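Local coordinates for aspartate--tRNA(Asp/Asn) ligase (PDB 1WYD), which attaches L-aspartate to tRNA(Asp) and probably also to tRNA(Asn), activating the amino acid with ATP as a class II aminoacyl-tRNA synthetase, at residues I7-P12 and P82-E86. Coordinates in Å, arbitrary orientation, origin at the centre of the assembly. Residues are numbered along the deposited sequence.
Sequences IADVTP and PRGIE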
# COMPACT_ATOMS: atom_id res chain seq x y z
N ILE B 7 -13.34 -1.02 -26.03
CA ILE B 7 -14.71 -0.96 -26.53
C ILE B 7 -15.29 0.44 -26.34
O ILE B 7 -15.82 1.03 -27.28
CB ILE B 7 -15.58 -2.04 -25.85
CG1 ILE B 7 -15.24 -3.42 -26.42
CG2 ILE B 7 -17.08 -1.71 -25.98
CD1 ILE B 7 -15.40 -4.56 -25.41
N ALA B 8 -15.15 0.97 -25.14
CA ALA B 8 -15.70 2.25 -24.74
C ALA B 8 -15.10 3.46 -25.50
O ALA B 8 -15.69 4.54 -25.50
CB ALA B 8 -15.53 2.43 -23.22
N ASP B 9 -13.94 3.27 -26.13
CA ASP B 9 -13.25 4.29 -26.92
C ASP B 9 -13.98 4.70 -28.22
O ASP B 9 -13.71 5.77 -28.79
CB ASP B 9 -11.89 3.76 -27.35
CG ASP B 9 -10.88 3.72 -26.24
OD1 ASP B 9 -9.76 3.23 -26.49
OD2 ASP B 9 -11.08 4.18 -25.10
N VAL B 10 -14.86 3.81 -28.70
CA VAL B 10 -15.56 3.94 -29.98
C VAL B 10 -16.89 4.71 -29.84
O VAL B 10 -17.71 4.37 -28.98
CB VAL B 10 -15.80 2.54 -30.62
CG1 VAL B 10 -16.29 2.66 -32.04
CG2 VAL B 10 -14.53 1.69 -30.57
N THR B 11 -17.09 5.74 -30.67
CA THR B 11 -18.34 6.53 -30.70
C THR B 11 -18.99 6.42 -32.09
O THR B 11 -18.30 6.04 -33.05
CB THR B 11 -18.08 8.01 -30.41
OG1 THR B 11 -17.00 8.47 -31.24
CG2 THR B 11 -17.59 8.24 -28.99
N PRO B 12 -20.29 6.76 -32.20
CA PRO B 12 -20.97 6.80 -33.51
C PRO B 12 -20.15 7.53 -34.57
O PRO B 12 -20.19 7.15 -35.74
CB PRO B 12 -22.28 7.55 -33.23
CG PRO B 12 -22.53 7.40 -31.75
CD PRO B 12 -21.20 7.11 -31.09
N PRO B 82 -25.47 -0.88 -28.34
CA PRO B 82 -24.83 -0.30 -27.15
C PRO B 82 -24.00 0.94 -27.47
O PRO B 82 -23.20 0.90 -28.43
CB PRO B 82 -23.90 -1.42 -26.67
CG PRO B 82 -24.46 -2.65 -27.21
CD PRO B 82 -25.07 -2.29 -28.52
N ARG B 83 -24.18 2.00 -26.69
CA ARG B 83 -23.45 3.26 -26.92
C ARG B 83 -23.60 3.74 -28.36
O ARG B 83 -22.79 4.54 -28.85
CB ARG B 83 -21.97 3.08 -26.64
CG ARG B 83 -21.51 3.17 -25.20
CD ARG B 83 -20.05 2.73 -25.05
NE ARG B 83 -19.98 1.30 -24.74
CZ ARG B 83 -19.75 0.82 -23.53
NH1 ARG B 83 -19.52 1.64 -22.51
NH2 ARG B 83 -19.73 -0.50 -23.34
N GLY B 84 -24.60 3.22 -29.06
CA GLY B 84 -24.86 3.59 -30.44
C GLY B 84 -24.04 2.90 -31.52
O GLY B 84 -24.13 3.29 -32.68
N ILE B 85 -23.26 1.88 -31.16
CA ILE B 85 -22.45 1.17 -32.16
C ILE B 85 -22.39 -0.35 -32.01
O ILE B 85 -22.83 -0.93 -31.01
CB ILE B 85 -21.00 1.71 -32.23
CG1 ILE B 85 -20.35 1.68 -30.84
CG2 ILE B 85 -20.95 3.08 -32.92
CD1 ILE B 85 -19.19 0.70 -30.76
N GLU B 86 -21.80 -0.95 -33.05
CA GLU B 86 -21.47 -2.35 -33.10
C GLU B 86 -20.32 -2.52 -34.10
O GLU B 86 -20.14 -1.71 -35.01
CB GLU B 86 -22.68 -3.21 -33.50
CG GLU B 86 -23.64 -2.56 -34.48
CD GLU B 86 -24.57 -3.56 -35.15
OE1 GLU B 86 -25.42 -4.17 -34.45
OE2 GLU B 86 -24.45 -3.71 -36.39
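I85 carries the apolar half of this contact and R83 the other. The CA-to-CB bond of I85 points at the loop 7-12, and chi1 p (55°) with chi2 off its wells at 114° brings I85 CD1 to 3.7 Å from V10 CG1, while I85 CG2 lies 3.8 Å from P12 CA. A branched aliphatic residue suits this place because its two arms reach different partners. V10, itself beta-branched and buried, offers one methyl to I85. I85 N bonds to P82 O (2.9 Å), closing a tight turn in which R83 and G84 both have positive phi, close to type I'; glycine accepts this readily, and a CB on G84 would crowd the P12 ring. P12 CD is 3.8 Å from R83 O. R83 reaches along the loop; A8 CB lies over one guanidinium face, 4.1 Å from R83 NH1, a small side chain leaving room for the flat group. R83 NH2 hydrogen-bonds to L45 O. The contact joins the loop before strand 18-31 to the start of strand 85-89, which pairs with 68-77 and 44-50 in the OB-fold sheet; W21 touches I7, V10 and I85, and V75 V10 and I85.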